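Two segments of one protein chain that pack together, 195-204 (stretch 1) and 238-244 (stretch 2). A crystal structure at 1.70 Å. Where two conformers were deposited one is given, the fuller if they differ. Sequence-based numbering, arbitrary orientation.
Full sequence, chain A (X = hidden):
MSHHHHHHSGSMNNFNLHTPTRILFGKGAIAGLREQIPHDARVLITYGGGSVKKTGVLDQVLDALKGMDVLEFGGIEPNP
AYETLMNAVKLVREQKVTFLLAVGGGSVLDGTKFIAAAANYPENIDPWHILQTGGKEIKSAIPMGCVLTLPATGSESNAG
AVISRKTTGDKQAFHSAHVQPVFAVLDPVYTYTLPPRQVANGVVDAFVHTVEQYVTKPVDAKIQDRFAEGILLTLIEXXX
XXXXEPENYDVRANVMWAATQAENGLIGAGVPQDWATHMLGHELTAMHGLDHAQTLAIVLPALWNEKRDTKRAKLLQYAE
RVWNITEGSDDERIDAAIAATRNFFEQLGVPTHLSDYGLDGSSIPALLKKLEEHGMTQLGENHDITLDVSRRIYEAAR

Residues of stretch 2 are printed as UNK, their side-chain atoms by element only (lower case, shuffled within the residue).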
ATOM      1  N   PRO A 195      10.832  12.583  -3.274  1.00 18.45           N
ATOM      2  CA  PRO A 195      10.860  13.113  -4.638  1.00 20.07           C
ATOM      3  C   PRO A 195       9.466  13.139  -5.246  1.00 16.44           C
ATOM      4  O   PRO A 195       8.599  12.335  -4.847  1.00 17.44           O
ATOM      5  CB  PRO A 195      11.777  12.127  -5.394  1.00 21.49           C
ATOM      6  CG  PRO A 195      12.565  11.441  -4.335  1.00 28.06           C
ATOM      7  CD  PRO A 195      11.667  11.382  -3.121  1.00 19.64           C
ATOM      8  N   PRO A 196       9.241  14.048  -6.206  1.00 17.12           N
ATOM      9  CA  PRO A 196       7.934  14.216  -6.850  1.00 19.46           C
ATOM     10  C   PRO A 196       7.399  12.889  -7.387  1.00 17.32           C
ATOM     11  O   PRO A 196       6.203  12.628  -7.267  1.00 18.24           O
ATOM     12  CB  PRO A 196       8.229  15.205  -7.983  1.00 22.21           C
ATOM     13  CG  PRO A 196       9.404  16.000  -7.481  1.00 23.55           C
ATOM     14  CD  PRO A 196      10.237  15.021  -6.702  1.00 20.75           C
ATOM     15  N   ARG A 197       8.277  12.070  -7.968  1.00 17.71           N
ATOM     16  CA  ARG A 197       7.892  10.746  -8.466  1.00 18.77           C
ATOM     17  C   ARG A 197       7.200   9.917  -7.385  1.00 20.21           C
ATOM     18  O   ARG A 197       6.128   9.330  -7.617  1.00 19.09           O
ATOM     19  CB  ARG A 197       9.132  10.008  -9.003  1.00 19.44           C
ATOM     20  CG  ARG A 197       8.949   8.512  -9.260  1.00 25.76           C
ATOM     21  CD  ARG A 197      10.305   7.864  -9.574  1.00 26.85           C
ATOM     22  NE  ARG A 197      10.204   6.446  -9.909  1.00 37.51           N
ATOM     23  CZ  ARG A 197      11.246   5.693 -10.263  1.00 46.10           C
ATOM     24  NH1 ARG A 197      11.079   4.408 -10.554  1.00 33.11           N
ATOM     25  NH2 ARG A 197      12.463   6.226 -10.321  1.00 38.81           N
ATOM     26  N   GLN A 198       7.797   9.883  -6.201  1.00 17.51           N
ATOM     27  CA  GLN A 198       7.256   9.107  -5.094  0.51 20.11           C
ATOM     28  C   GLN A 198       5.984   9.741  -4.532  1.00 17.96           C
ATOM     29  O   GLN A 198       5.081   9.027  -4.104  1.00 17.87           O
ATOM     30  CB  GLN A 198       8.293   8.948  -3.983  0.51 24.73           C
ATOM     31  CG  GLN A 198       9.509   8.099  -4.362  0.51 27.45           C
ATOM     32  CD  GLN A 198      10.500   7.977  -3.217  0.51 31.42           C
ATOM     33  OE1 GLN A 198      10.355   8.634  -2.190  0.51 34.20           O
ATOM     34  NE2 GLN A 198      11.520   7.148  -3.396  0.51 34.63           N
ATOM     35  N   VAL A 199       5.920  11.071  -4.533  1.00 15.58           N
ATOM     36  CA  VAL A 199       4.720  11.756  -4.023  1.00 15.33           C
ATOM     37  C   VAL A 199       3.542  11.464  -4.947  1.00 17.45           C
ATOM     38  O   VAL A 199       2.445  11.088  -4.495  1.00 16.98           O
ATOM     39  CB  VAL A 199       4.932  13.281  -3.904  1.00 17.66           C
ATOM     40  CG1 VAL A 199       3.615  13.982  -3.560  1.00 17.23           C
ATOM     41  CG2 VAL A 199       5.968  13.579  -2.837  1.00 18.20           C
ATOM     42  N   ALA A 200       3.770  11.618  -6.248  1.00 14.68           N
ATOM     43  CA  ALA A 200       2.708  11.326  -7.217  1.00 16.63           C
ATOM     44  C   ALA A 200       2.286   9.864  -7.168  1.00 16.45           C
ATOM     45  O   ALA A 200       1.080   9.553  -7.165  1.00 15.80           O
ATOM     46  CB  ALA A 200       3.150  11.704  -8.632  1.00 15.91           C
ATOM     47  N   ASN A 201       3.261   8.951  -7.134  1.00 16.37           N
ATOM     48  CA  ASN A 201       2.923   7.528  -7.054  1.00 15.18           C
ATOM     49  C   ASN A 201       2.079   7.206  -5.820  1.00 16.93           C
ATOM     50  O   ASN A 201       1.155   6.383  -5.883  1.00 16.02           O
ATOM     51  CB  ASN A 201       4.167   6.649  -7.022  1.00 16.66           C
ATOM     52  CG  ASN A 201       4.873   6.579  -8.364  1.00 19.42           C
ATOM     53  OD1 ASN A 201       4.326   6.979  -9.396  1.00 18.38           O
ATOM     54  ND2 ASN A 201       6.099   6.057  -8.353  1.00 18.68           N
ATOM     55  N   GLY A 202       2.423   7.821  -4.694  1.00 17.01           N
ATOM     56  CA  GLY A 202       1.677   7.595  -3.460  1.00 15.89           C
ATOM     57  C   GLY A 202       0.239   8.046  -3.583  1.00 16.84           C
ATOM     58  O   GLY A 202      -0.684   7.369  -3.093  1.00 15.60           O
ATOM     59  N   VAL A 203       0.036   9.195  -4.218  1.00 14.10           N
ATOM     60  CA  VAL A 203      -1.312   9.709  -4.419  1.00 15.72           C
ATOM     61  C   VAL A 203      -2.117   8.765  -5.319  1.00 16.65           C
ATOM     62  O   VAL A 203      -3.258   8.421  -5.015  1.00 14.94           O
ATOM     63  CB  VAL A 203      -1.285  11.132  -5.008  1.00 15.87           C
ATOM     64  CG1 VAL A 203      -2.678  11.542  -5.485  1.00 17.32           C
ATOM     65  CG2 VAL A 203      -0.770  12.100  -3.955  1.00 15.22           C
ATOM     66  N   VAL A 204      -1.519   8.327  -6.421  1.00 14.26           N
ATOM     67  CA  VAL A 204      -2.208   7.409  -7.323  1.00 13.96           C
ATOM     68  C   VAL A 204      -2.530   6.080  -6.639  1.00 17.04           C
ATOM     69  O   VAL A 204      -3.648   5.562  -6.754  1.00 16.52           O
ATOM     70  CB  VAL A 204      -1.371   7.152  -8.587  1.00 12.50           C
ATOM     71  CG1 VAL A 204      -2.002   6.024  -9.413  1.00 15.58           C
ATOM     72  CG2 VAL A 204      -1.292   8.420  -9.417  1.00 14.88           C
ATOM     73  N   UNK A 238      -6.013  17.972  -2.701  1.00 16.53           N
ATOM     74  CA  UNK A 238      -4.707  18.303  -2.114  1.00 18.85           C
ATOM     75  C   UNK A 238      -3.541  17.498  -2.694  1.00 19.65           C
ATOM     76  O   UNK A 238      -2.382  17.858  -2.489  1.00 18.57           O
ATOM     77  o   UNK A 238      -5.866  20.241  -0.560  1.00 21.34           O
ATOM     78  c   UNK A 238      -4.750  18.127  -0.587  1.00 18.51           C
ATOM     79  c   UNK A 238      -5.337  19.339   0.123  1.00 20.62           C
ATOM     80  o   UNK A 238      -5.254  19.395   1.361  1.00 20.01           O
ATOM     81  N   UNK A 239      -3.834  16.408  -3.400  1.00 18.06           N
ATOM     82  CA  UNK A 239      -2.779  15.635  -4.038  1.00 18.96           C
ATOM     83  C   UNK A 239      -1.921  16.459  -4.985  1.00 18.63           C
ATOM     84  O   UNK A 239      -0.698  16.444  -4.872  1.00 17.86           O
ATOM     85  N   UNK A 240      -2.555  17.195  -5.916  1.00 18.64           N
ATOM     86  CA  UNK A 240      -1.748  18.041  -6.807  1.00 18.31           C
ATOM     87  C   UNK A 240      -0.982  19.117  -6.047  1.00 19.76           C
ATOM     88  O   UNK A 240       0.124  19.481  -6.450  1.00 19.08           O
ATOM     89  c   UNK A 240      -3.973  17.199  -6.311  1.00 19.26           C
ATOM     90  c   UNK A 240      -2.794  18.672  -7.730  1.00 17.03           C
ATOM     91  c   UNK A 240      -3.922  17.694  -7.741  1.00 18.89           C
ATOM     92  N   UNK A 241      -1.557  19.619  -4.959  1.00 18.57           N
ATOM     93  CA  UNK A 241      -0.879  20.639  -4.169  1.00 20.00           C
ATOM     94  C   UNK A 241       0.380  20.102  -3.488  1.00 21.21           C
ATOM     95  O   UNK A 241       1.304  20.860  -3.206  1.00 20.72           O
ATOM     96  c   UNK A 241      -3.898  22.387  -2.504  1.00 22.95           C
ATOM     97  c   UNK A 241      -1.815  21.205  -3.109  1.00 17.80           C
ATOM     98  n   UNK A 241      -6.131  23.082  -1.749  1.00 31.89           N
ATOM     99  c   UNK A 241      -3.045  21.868  -3.664  1.00 22.18           C
ATOM    100  c   UNK A 241      -5.273  22.825  -2.947  1.00 28.85           C
ATOM    101  N   UNK A 242       0.409  18.802  -3.199  1.00 17.53           N
ATOM    102  CA  UNK A 242       1.555  18.227  -2.499  1.00 15.79           C
ATOM    103  C   UNK A 242       2.788  18.295  -3.403  1.00 20.15           C
ATOM    104  O   UNK A 242       3.920  18.362  -2.927  1.00 20.05           O
ATOM    105  c   UNK A 242       1.266  16.792  -2.064  1.00 19.89           C
ATOM    106  N   UNK A 243       2.541  18.304  -4.703  1.00 17.98           N
ATOM    107  CA  UNK A 243       3.612  18.424  -5.683  1.00 19.20           C
ATOM    108  C   UNK A 243       4.053  19.882  -5.836  1.00 22.65           C
ATOM    109  O   UNK A 243       5.247  20.178  -5.933  1.00 24.61           O
ATOM    110  c   UNK A 243       2.873  16.357  -7.072  1.00 18.87           C
ATOM    111  c   UNK A 243       4.149  15.541  -6.825  1.00 19.11           C
ATOM    112  c   UNK A 243       2.259  15.994  -8.417  1.00 22.69           C
ATOM    113  c   UNK A 243       3.158  17.858  -7.024  1.00 19.27           C
ATOM    114  N   UNK A 244       3.083  20.790  -5.845  1.00 19.31           N
ATOM    115  CA  UNK A 244       3.343  22.221  -6.060  1.00 21.36           C
ATOM    116  C   UNK A 244       3.883  22.891  -4.811  1.00 23.46           C
ATOM    117  O   UNK A 244       4.667  23.848  -4.886  1.00 26.62           O
ATOM    118  n   UNK A 244      -1.915  22.398  -9.473  1.00 39.07           N
ATOM    119  c   UNK A 244       2.066  22.938  -6.505  1.00 22.47           C
ATOM    120  c   UNK A 244       1.581  22.531  -7.892  1.00 29.92           C
ATOM    121  c   UNK A 244       0.126  22.928  -8.118  1.00 38.11           C
ATOM    122  c   UNK A 244      -0.443  22.240  -9.354  1.00 43.38           C
TER

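Position 238 carries four side-chain atoms, two carbons and two oxygens, with both oxygens on the second carbon. The nearest approach to stretch 1 is from its CB to Val-203 CG2, 8.0 Å, so it takes no part in the contact. The group is a carboxylate bonded directly to CB, so the residue is Asp-238.

Position 239 has backbone atoms and nothing more. Its CA lies 4.1 Å from Val-203 CG2, and the CA of 239 and Val-203 CA are 6.1 Å apart. The absence of any side-chain atom makes it Gly-239. An ideal CB built here would point toward stretch 1 and sit 3.1 Å from Val-203 CG1, a tight fit; the bare backbone leaves that space to the valine.

At position 240 three carbons close a ring onto the backbone N, the signature of proline. The ring of Pro-240 has its C-gamma exo, and its CA-to-CB bond points away from stretch 1. With its nitrogen taken up by the ring, the residue has no amide hydrogen to donate, and the helix is kinked here, where the N atoms of 240 and 241 make no bond to the preceding turn.

Position 241 shows four carbons in an unbranched row ending in nitrogen, out of reach of stretch 1: Lys-241. With chi1 at m and the remaining torsions at t, the chain is extended, and Lys-241 NZ forms a salt bridge with Asp-238 OD1 at 3.1 Å, within its own helix.

A single carbon at position 242, its CB, points toward stretch 1 and lies 4.0 Å from Val-199 CG1; one carbon makes this Ala-242.

Position 243 has four carbons forked at the second. The CA-to-CB bond points sideways, but the end of the side chain comes nearer, and an end carbon of the fork reaches Val-199, Pro-196 and Ala-200. The fork identifies Leu-243: its CD2 lies 3.7 Å from Val-199 CG1, 3.6 Å from Pro-196 O and 4.4 Å from Ala-200 CB.

Position 244 again has four carbons in a row ending in nitrogen, an exposed side chain whose nearest approach to stretch 1 is 9.6 Å, from its CB to Val-199 CG1, giving Lys-244.

The contact joins two nearly antiparallel helices, 173° between their directions and 9.6 Å between axes at closest approach. Accordingly, Val-203 pairs with Gly-239 at one end of the register and Pro-196 with Leu-243 at the other. No hydrogen bond or salt bridge crosses the interface. Packing of small and aliphatic groups accounts for the 237 Å² buried: Leu-243 has the largest covered area, while Gly-239 and Ala-242 offer little bulk opposite the valines.

Stretch 2 (238-244) DGPKALK
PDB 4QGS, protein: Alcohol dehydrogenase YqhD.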